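Local coordinates for N-terminus Plasma serine protease inhibitor (Homo sapiens, PDB 3DY0), which inhibits serine proteases in plasma and other body fluids in a heparin-dependent way, trapping them irreversibly after cleavage of its reactive centre loop, at residues S32-S37 against R73-L78; A41-G46 against M53-G58; Q77-L82 against L93-F98. All blocks are in the same frame, centred on the assembly; numbering follows the deposited sequence.

In the fold
After helix 12-23 and strand 29-31 at the N terminus, the chain enters helix 33-45, whose first turns take part in contact 1 and whose last turns take part in contact 2. Contact 2 closes first, as a short helical hairpin with helix 49-58. The chain then runs on into helix 65-81, which comes back to the start of helix 33-45 and completes contact 1, so the larger loop encloses the smaller. Contact 3 opens on Gln77 and Leu78, where contact 1 ends, and ties the end of helix 65-81 to strand 90-99 of the large serpin sheet. Phe75 against Ala41 joins contacts 1 and 2; Val34 against Leu93 joins 1 and 3.

Contact 1 of 3, residues S32-S37 against R73-L78; sequences SPVSIS and RGFQQL
Phe75 reaches out of helix 65-81 and lays one end of its ring against Ser37, with CE2 3.9 Å from the carbonyl oxygen Ser37 O and CZ 4.0 Å from Ser37 CB. This is the closer part of a sparse contact between two widely spaced helices of the serpin body: the segment axes come no nearer than 12.6 Å, and side chains have to reach across. The buried part belongs to Val34. Its chi1 of 67°, measured to CG1, leaves CG2 anti to the backbone N, 4.2 Å from Phe75 CE1 and also 4.2 Å from Leu78 CD2, bridging two side chains about one helical turn apart. Ser37, Phe75 and Leu78 are only partly buried, and no hydrogen bond crosses. By contrast, the solvent side of segment 73-78 is polar: the exposed Arg73 gives Gln77 OE1 a bond of 2.6 Å from NH2, lying close to the guanidinium plane, and its NH1 pairs with Glu70. Among the neighbours, Val34 also rests on Ile167 of strand 159-172, Ser37 packs on Phe12 of helix 12-23, and Phe75 touches Met38 and Ala41 further along helix 33-45.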
loop_
_atom_site.group_PDB
_atom_site.type_symbol
_atom_site.label_atom_id
_atom_site.label_comp_id
_atom_site.label_asym_id
_atom_site.label_seq_id
_atom_site.Cartn_x
_atom_site.Cartn_y
_atom_site.Cartn_z
ATOM N N SER A 32 -0.640 1.027 -0.250
ATOM C CA SER A 32 0.052 0.014 0.537
ATOM C C SER A 32 0.571 -1.073 -0.388
ATOM O O SER A 32 -0.199 -1.880 -0.913
ATOM C CB SER A 32 -0.872 -0.629 1.573
ATOM O OG SER A 32 -0.204 -1.728 2.177
ATOM N N PRO A 33 1.892 -1.114 -0.603
ATOM C CA PRO A 33 2.464 -2.135 -1.478
ATOM C C PRO A 33 2.125 -3.552 -1.009
ATOM O O PRO A 33 1.771 -4.417 -1.814
ATOM C CB PRO A 33 3.962 -1.842 -1.410
ATOM C CG PRO A 33 3.994 -0.344 -1.247
ATOM C CD PRO A 33 2.911 -0.122 -0.207
ATOM N N VAL A 34 2.231 -3.795 0.294
ATOM C CA VAL A 34 1.951 -5.128 0.816
ATOM C C VAL A 34 0.495 -5.547 0.617
ATOM O O VAL A 34 0.215 -6.713 0.340
ATOM C CB VAL A 34 2.338 -5.242 2.313
ATOM C CG1 VAL A 34 1.438 -4.371 3.165
ATOM C CG2 VAL A 34 2.281 -6.700 2.750
ATOM N N SER A 35 -0.435 -4.605 0.746
ATOM C CA SER A 35 -1.843 -4.933 0.550
ATOM C C SER A 35 -2.101 -5.412 -0.875
ATOM O O SER A 35 -2.812 -6.397 -1.102
ATOM C CB SER A 35 -2.722 -3.711 0.828
ATOM O OG SER A 35 -4.084 -4.016 0.547
ATOM N N ILE A 36 -1.518 -4.704 -1.834
ATOM C CA ILE A 36 -1.701 -5.042 -3.233
ATOM C C ILE A 36 -0.948 -6.298 -3.646
ATOM O O ILE A 36 -1.492 -7.142 -4.362
ATOM C CB ILE A 36 -1.319 -3.846 -4.124
ATOM C CG1 ILE A 36 -2.175 -2.639 -3.717
ATOM C CG2 ILE A 36 -1.545 -4.193 -5.592
ATOM C CD1 ILE A 36 -1.801 -1.335 -4.387
ATOM N N SER A 37 0.295 -6.428 -3.186
ATOM C CA SER A 37 1.099 -7.603 -3.501
ATOM C C SER A 37 0.440 -8.852 -2.929
ATOM O O SER A 37 0.384 -9.892 -3.585
ATOM C CB SER A 37 2.506 -7.472 -2.912
ATOM O OG SER A 37 3.240 -6.440 -3.543
ATOM N N ARG A 73 4.852 -18.833 1.101
ATOM C CA ARG A 73 5.405 -19.161 2.413
ATOM C C ARG A 73 5.771 -17.875 3.149
ATOM O O ARG A 73 5.525 -17.743 4.349
ATOM C CB ARG A 73 6.655 -20.035 2.266
ATOM C CG ARG A 73 7.177 -20.592 3.586
ATOM C CD ARG A 73 8.685 -20.780 3.548
ATOM N NE ARG A 73 9.384 -19.498 3.474
ATOM C CZ ARG A 73 9.378 -18.585 4.441
ATOM N NH1 ARG A 73 10.038 -17.445 4.285
ATOM N NH2 ARG A 73 8.721 -18.816 5.570
ATOM N N GLY A 74 6.360 -16.929 2.422
ATOM C CA GLY A 74 6.745 -15.660 3.016
ATOM C C GLY A 74 5.552 -14.885 3.547
ATOM O O GLY A 74 5.607 -14.325 4.642
ATOM N N PHE A 75 4.471 -14.849 2.772
ATOM C CA PHE A 75 3.272 -14.140 3.196
ATOM C C PHE A 75 2.581 -14.860 4.346
ATOM O O PHE A 75 2.028 -14.222 5.232
ATOM C CB PHE A 75 2.297 -13.963 2.024
ATOM C CG PHE A 75 2.576 -12.745 1.181
ATOM C CD1 PHE A 75 2.861 -11.522 1.776
ATOM C CD2 PHE A 75 2.527 -12.817 -0.206
ATOM C CE1 PHE A 75 3.092 -10.381 1.005
ATOM C CE2 PHE A 75 2.757 -11.678 -0.991
ATOM C CZ PHE A 75 3.038 -10.464 -0.384
ATOM N N GLN A 76 2.604 -16.190 4.326
ATOM C CA GLN A 76 1.993 -16.962 5.405
ATOM C C GLN A 76 2.757 -16.677 6.703
ATOM O O GLN A 76 2.160 -16.514 7.769
ATOM C CB GLN A 76 2.053 -18.460 5.089
ATOM C CG GLN A 76 1.481 -19.339 6.187
ATOM C CD GLN A 76 1.774 -20.809 5.962
ATOM O OE1 GLN A 76 2.922 -21.195 5.744
ATOM N NE2 GLN A 76 0.737 -21.638 6.018
ATOM N N GLN A 77 4.080 -16.613 6.607
ATOM C CA GLN A 77 4.914 -16.342 7.774
ATOM C C GLN A 77 4.606 -14.952 8.327
ATOM O O GLN A 77 4.517 -14.759 9.537
ATOM C CB GLN A 77 6.395 -16.435 7.393
ATOM C CG GLN A 77 7.357 -16.190 8.546
ATOM C CD GLN A 77 8.805 -16.160 8.092
ATOM O OE1 GLN A 77 9.273 -17.076 7.419
ATOM N NE2 GLN A 77 9.521 -15.102 8.459
ATOM N N LEU A 78 4.444 -13.986 7.429
ATOM C CA LEU A 78 4.147 -12.615 7.821
ATOM C C LEU A 78 2.829 -12.539 8.585
ATOM O O LEU A 78 2.744 -11.903 9.635
ATOM C CB LEU A 78 4.082 -11.720 6.582
ATOM C CG LEU A 78 3.651 -10.266 6.801
ATOM C CD1 LEU A 78 4.608 -9.575 7.767
ATOM C CD2 LEU A 78 3.629 -9.542 5.463
#

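Contact 2 of 3, residues A41-G46 against M53-G58; sequences AMLSLG and MQILEG
Ile55 and Leu56 lean across to Leu43 and Ser44, joining the consecutive helices 33-45 and 49-58 into an antiparallel helical hairpin in the helical part of the serpin fold; the segment axes run at 155° and approach to 9.6 Å. One step earlier in segment 53-58, Gln54 looks elsewhere: its OE1 accepts from the backbone N atoms of Ser288 and Asn289, which ties this turn of the helix to a loop. Ile55 follows and splits its two branches between two partners. The longer one ends in CD1, 3.9 Å from Leu43 CG and equally near Leu43 CD2, so the methyl lies against one side of the leucine while the two side chains cross at about a right angle. The shorter branch, CG2, lies opposite the backbone N (chi1 of the longer branch -64°) and meets Ser44 CB at 4.0 Å. Leu56 comes in from the flank, and only its CD2 arrives, 4.0 Å from Ser44 OG. That hydroxyl is turned back into its own helix, donating to Ala41 O over 2.7 Å; with chi1 78° it stands between the backbone N and the carbonyl carbon, the rotation that lets it reach back one turn. Its bond is the firmer claim on Ala41 O, since Leu45 N reaches the same oxygen only weakly. With the hydroxyl bonded inside its own helix, Leu56 CD2 simply packs against Ser44 OG and CB. Further on, Gly58 N closes the turn on Gln54 O. Around the hairpin, helix 65-81 lies against one flank, with His72 on Ser44 and Glu68 on Leu56, while Leu43 packs on Val308 and Met311 of strand 307-319 and Ile55 on Ile287.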
loop_
_atom_site.group_PDB
_atom_site.type_symbol
_atom_site.label_atom_id
_atom_site.label_comp_id
_atom_site.label_asym_id
_atom_site.label_seq_id
_atom_site.Cartn_x
_atom_site.Cartn_y
_atom_site.Cartn_z
ATOM N N ALA A 41 -0.904 -12.027 -4.952
ATOM C CA ALA A 41 -0.415 -13.360 -4.620
ATOM C C ALA A 41 -1.601 -14.305 -4.399
ATOM O O ALA A 41 -1.593 -15.445 -4.862
ATOM C CB ALA A 41 0.453 -13.301 -3.370
ATOM N N MET A 42 -2.621 -13.838 -3.684
ATOM C CA MET A 42 -3.801 -14.664 -3.450
ATOM C C MET A 42 -4.503 -14.940 -4.775
ATOM O O MET A 42 -4.964 -16.055 -5.031
ATOM C CB MET A 42 -4.763 -13.961 -2.486
ATOM C CG MET A 42 -4.225 -13.868 -1.065
ATOM S SD MET A 42 -5.432 -13.244 0.123
ATOM C CE MET A 42 -5.717 -11.574 -0.534
ATOM N N LEU A 43 -4.578 -13.919 -5.618
ATOM C CA LEU A 43 -5.220 -14.062 -6.917
ATOM C C LEU A 43 -4.511 -15.134 -7.747
ATOM O O LEU A 43 -5.161 -15.907 -8.454
ATOM C CB LEU A 43 -5.209 -12.720 -7.659
ATOM C CG LEU A 43 -5.855 -12.662 -9.046
ATOM C CD1 LEU A 43 -7.313 -13.113 -8.966
ATOM C CD2 LEU A 43 -5.769 -11.240 -9.583
ATOM N N SER A 44 -3.184 -15.199 -7.648
ATOM C CA SER A 44 -2.425 -16.188 -8.412
ATOM C C SER A 44 -2.747 -17.624 -7.998
ATOM O O SER A 44 -2.551 -18.553 -8.781
ATOM C CB SER A 44 -0.912 -15.940 -8.288
ATOM O OG SER A 44 -0.384 -16.404 -7.054
ATOM N N LEU A 45 -3.252 -17.809 -6.782
ATOM C CA LEU A 45 -3.580 -19.150 -6.306
ATOM C C LEU A 45 -4.587 -19.847 -7.209
ATOM O O LEU A 45 -4.541 -21.068 -7.378
ATOM C CB LEU A 45 -4.139 -19.097 -4.885
ATOM C CG LEU A 45 -3.149 -18.780 -3.761
ATOM C CD1 LEU A 45 -3.917 -18.634 -2.449
ATOM C CD2 LEU A 45 -2.100 -19.890 -3.656
ATOM N N GLY A 46 -5.495 -19.070 -7.787
ATOM C CA GLY A 46 -6.502 -19.654 -8.653
ATOM C C GLY A 46 -6.348 -19.281 -10.111
ATOM O O GLY A 46 -7.290 -19.424 -10.892
ATOM N N MET A 53 1.096 -16.414 -15.091
ATOM C CA MET A 53 2.446 -15.994 -15.448
ATOM C C MET A 53 2.618 -14.486 -15.299
ATOM O O MET A 53 3.578 -14.018 -14.685
ATOM C CB MET A 53 2.764 -16.398 -16.891
ATOM C CG MET A 53 2.864 -17.895 -17.124
ATOM S SD MET A 53 3.244 -18.278 -18.849
ATOM C CE MET A 53 5.025 -18.085 -18.854
ATOM N N GLN A 54 1.685 -13.729 -15.865
ATOM C CA GLN A 54 1.754 -12.274 -15.793
ATOM C C GLN A 54 1.743 -11.782 -14.358
ATOM O O GLN A 54 2.466 -10.850 -14.013
ATOM C CB GLN A 54 0.590 -11.636 -16.544
ATOM C CG GLN A 54 0.540 -11.969 -18.021
ATOM C CD GLN A 54 -0.599 -11.260 -18.718
ATOM O OE1 GLN A 54 -1.590 -10.899 -18.088
ATOM N NE2 GLN A 54 -0.469 -11.061 -20.028
ATOM N N ILE A 55 0.919 -12.401 -13.520
ATOM C CA ILE A 55 0.845 -11.978 -12.125
ATOM C C ILE A 55 2.160 -12.226 -11.390
ATOM O O ILE A 55 2.658 -11.345 -10.689
ATOM C CB ILE A 55 -0.302 -12.686 -11.378
ATOM C CG1 ILE A 55 -1.647 -12.273 -11.979
ATOM C CG2 ILE A 55 -0.265 -12.316 -9.894
ATOM C CD1 ILE A 55 -2.825 -13.072 -11.460
ATOM N N LEU A 56 2.733 -13.415 -11.552
ATOM C CA LEU A 56 3.990 -13.711 -10.872
ATOM C C LEU A 56 5.131 -12.839 -11.387
ATOM O O LEU A 56 5.949 -12.352 -10.606
ATOM C CB LEU A 56 4.344 -15.195 -11.023
ATOM C CG LEU A 56 3.339 -16.181 -10.421
ATOM C CD1 LEU A 56 3.879 -17.598 -10.562
ATOM C CD2 LEU A 56 3.102 -15.855 -8.955
ATOM N N GLU A 57 5.192 -12.634 -12.701
ATOM C CA GLU A 57 6.246 -11.803 -13.265
ATOM C C GLU A 57 6.055 -10.354 -12.830
ATOM O O GLU A 57 7.027 -9.643 -12.580
ATOM C CB GLU A 57 6.252 -11.900 -14.792
ATOM C CG GLU A 57 6.628 -13.278 -15.315
ATOM C CD GLU A 57 6.867 -13.295 -16.814
ATOM O OE1 GLU A 57 7.082 -14.393 -17.368
ATOM O OE2 GLU A 57 6.848 -12.211 -17.439
ATOM N N GLY A 58 4.799 -9.927 -12.725
ATOM C CA GLY A 58 4.510 -8.567 -12.306
ATOM C C GLY A 58 4.951 -8.303 -10.878
ATOM O O GLY A 58 5.309 -7.177 -10.518
#

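Contact 3 of 3, residues Q77-L82 against L93-F98; sequences QLLQEL and LGNALF
The amide of Asn95 turns its nitrogen to Leu79, with ND2 3.7 Å from Leu79 CD1, the two side chains crossing at about a right angle. The setting is the end of helix 65-81 packed on the large central sheet of the serpin fold, with the segment axes at 114°. The methyl contact leaves the polar work to others: ND2 donates to Tyr117 O, and OD1 accepts from Asn165 ND2, so the amide is gripped at both ends and its rotation is fixed, with Met38 and Met42 of helix 33-45 packed against the side chain. Gln77 and Glu81, on the far side from the strand, pair with each other. There Gln77 NE2 meets Glu81 OE1 at 3.0 Å, arriving from above the carboxylate plane, one turn on.

Leu93 is the strand residue that carries most of the contact. It points its CB toward the helix, and chi1 of -176° sets CG opposite the backbone N, which places its branches among three leucines. Leu78 adds CD2 to Leu93 CD2 at 3.8 Å, across a right angle. Leu79 divides its methyls: while CD1 goes to Asn95, CD2 comes to 3.9 Å from Leu93 CG. Leu82, the residue after the helix, approaches Leu93 at a slant, nearest its CB.

Within the sheet, Leu93 also packs on Asn165 and Ile167 of strand 159-172, the antiparallel neighbour to which Gly94 is hydrogen-bonded through Tyr166. The tightest spots are Leu82 CD1 against Leu93 CB, 3.6 Å, and Leu79 CD2 against the backbone oxygen Leu93 O, 3.5 Å.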
loop_
_atom_site.group_PDB
_atom_site.type_symbol
_atom_site.label_atom_id
_atom_site.label_comp_id
_atom_site.label_asym_id
_atom_site.label_seq_id
_atom_site.Cartn_x
_atom_site.Cartn_y
_atom_site.Cartn_z
ATOM N N GLN A 77 4.080 -16.613 6.607
ATOM C CA GLN A 77 4.914 -16.342 7.774
ATOM C C GLN A 77 4.606 -14.952 8.327
ATOM O O GLN A 77 4.517 -14.759 9.537
ATOM C CB GLN A 77 6.395 -16.435 7.393
ATOM C CG GLN A 77 7.357 -16.190 8.546
ATOM C CD GLN A 77 8.805 -16.160 8.092
ATOM O OE1 GLN A 77 9.273 -17.076 7.419
ATOM N NE2 GLN A 77 9.521 -15.102 8.459
ATOM N N LEU A 78 4.444 -13.986 7.429
ATOM C CA LEU A 78 4.147 -12.615 7.821
ATOM C C LEU A 78 2.829 -12.539 8.585
ATOM O O LEU A 78 2.744 -11.903 9.635
ATOM C CB LEU A 78 4.082 -11.720 6.582
ATOM C CG LEU A 78 3.651 -10.266 6.801
ATOM C CD1 LEU A 78 4.608 -9.575 7.767
ATOM C CD2 LEU A 78 3.629 -9.542 5.463
ATOM N N LEU A 79 1.798 -13.182 8.049
ATOM C CA LEU A 79 0.489 -13.184 8.688
ATOM C C LEU A 79 0.531 -13.862 10.054
ATOM O O LEU A 79 -0.084 -13.382 11.005
ATOM C CB LEU A 79 -0.536 -13.869 7.782
ATOM C CG LEU A 79 -0.876 -13.073 6.515
ATOM C CD1 LEU A 79 -1.674 -13.938 5.549
ATOM C CD2 LEU A 79 -1.667 -11.822 6.894
ATOM N N GLN A 80 1.260 -14.970 10.147
ATOM C CA GLN A 80 1.373 -15.691 11.408
ATOM C C GLN A 80 2.145 -14.864 12.429
ATOM O O GLN A 80 1.810 -14.855 13.613
ATOM C CB GLN A 80 2.067 -17.040 11.188
ATOM C CG GLN A 80 1.251 -18.017 10.355
ATOM C CD GLN A 80 1.963 -19.336 10.126
ATOM O OE1 GLN A 80 1.429 -20.239 9.480
ATOM N NE2 GLN A 80 3.174 -19.455 10.654
ATOM N N GLU A 81 3.176 -14.166 11.963
ATOM C CA GLU A 81 3.987 -13.329 12.838
ATOM C C GLU A 81 3.141 -12.207 13.425
ATOM O O GLU A 81 3.305 -11.839 14.586
ATOM C CB GLU A 81 5.173 -12.737 12.073
ATOM C CG GLU A 81 6.331 -13.707 11.882
ATOM C CD GLU A 81 7.469 -13.107 11.076
ATOM O OE1 GLU A 81 8.543 -13.741 10.998
ATOM O OE2 GLU A 81 7.287 -12.006 10.515
ATOM N N LEU A 82 2.226 -11.672 12.623
ATOM C CA LEU A 82 1.368 -10.591 13.085
ATOM C C LEU A 82 0.288 -11.070 14.048
ATOM O O LEU A 82 -0.469 -10.262 14.585
ATOM C CB LEU A 82 0.736 -9.868 11.891
ATOM C CG LEU A 82 1.751 -9.110 11.033
ATOM C CD1 LEU A 82 1.066 -8.498 9.827
ATOM C CD2 LEU A 82 2.415 -8.027 11.876
ATOM N N LEU A 93 -3.004 -7.143 9.553
ATOM C CA LEU A 93 -3.068 -7.459 8.128
ATOM C C LEU A 93 -3.962 -8.689 7.993
ATOM O O LEU A 93 -3.740 -9.692 8.671
ATOM C CB LEU A 93 -1.662 -7.771 7.612
ATOM C CG LEU A 93 -1.452 -8.044 6.121
ATOM C CD1 LEU A 93 -1.785 -6.805 5.309
ATOM C CD2 LEU A 93 0.003 -8.456 5.894
ATOM N N GLY A 94 -4.969 -8.621 7.128
ATOM C CA GLY A 94 -5.859 -9.760 6.982
ATOM C C GLY A 94 -6.522 -9.903 5.629
ATOM O O GLY A 94 -6.495 -8.988 4.804
ATOM N N ASN A 95 -7.144 -11.061 5.422
ATOM C CA ASN A 95 -7.802 -11.385 4.161
ATOM C C ASN A 95 -9.165 -12.028 4.368
ATOM O O ASN A 95 -9.397 -12.705 5.371
ATOM C CB ASN A 95 -6.903 -12.335 3.380
ATOM C CG ASN A 95 -5.517 -11.775 3.199
ATOM O OD1 ASN A 95 -5.347 -10.745 2.555
ATOM N ND2 ASN A 95 -4.517 -12.437 3.780
ATOM N N ALA A 96 -10.057 -11.821 3.406
ATOM C CA ALA A 96 -11.398 -12.385 3.489
ATOM C C ALA A 96 -11.988 -12.591 2.106
ATOM O O ALA A 96 -11.686 -11.855 1.166
ATOM C CB ALA A 96 -12.301 -11.461 4.301
ATOM N N LEU A 97 -12.824 -13.615 1.988
ATOM C CA LEU A 97 -13.504 -13.907 0.736
ATOM C C LEU A 97 -15.003 -13.772 0.972
ATOM O O LEU A 97 -15.548 -14.374 1.896
ATOM C CB LEU A 97 -13.202 -15.335 0.267
ATOM C CG LEU A 97 -11.890 -15.623 -0.461
ATOM C CD1 LEU A 97 -11.701 -17.129 -0.584
ATOM C CD2 LEU A 97 -11.914 -14.978 -1.845
ATOM N N PHE A 98 -15.657 -12.953 0.158
ATOM C CA PHE A 98 -17.104 -12.787 0.241
ATOM C C PHE A 98 -17.606 -13.468 -1.023
ATOM O O PHE A 98 -17.347 -13.004 -2.133
ATOM C CB PHE A 98 -17.476 -11.307 0.265
ATOM C CG PHE A 98 -17.078 -10.613 1.533
ATOM C CD1 PHE A 98 -15.813 -10.046 1.667
ATOM C CD2 PHE A 98 -17.951 -10.566 2.614
ATOM C CE1 PHE A 98 -15.426 -9.444 2.861
ATOM C CE2 PHE A 98 -17.575 -9.968 3.814
ATOM C CZ PHE A 98 -16.306 -9.405 3.936
#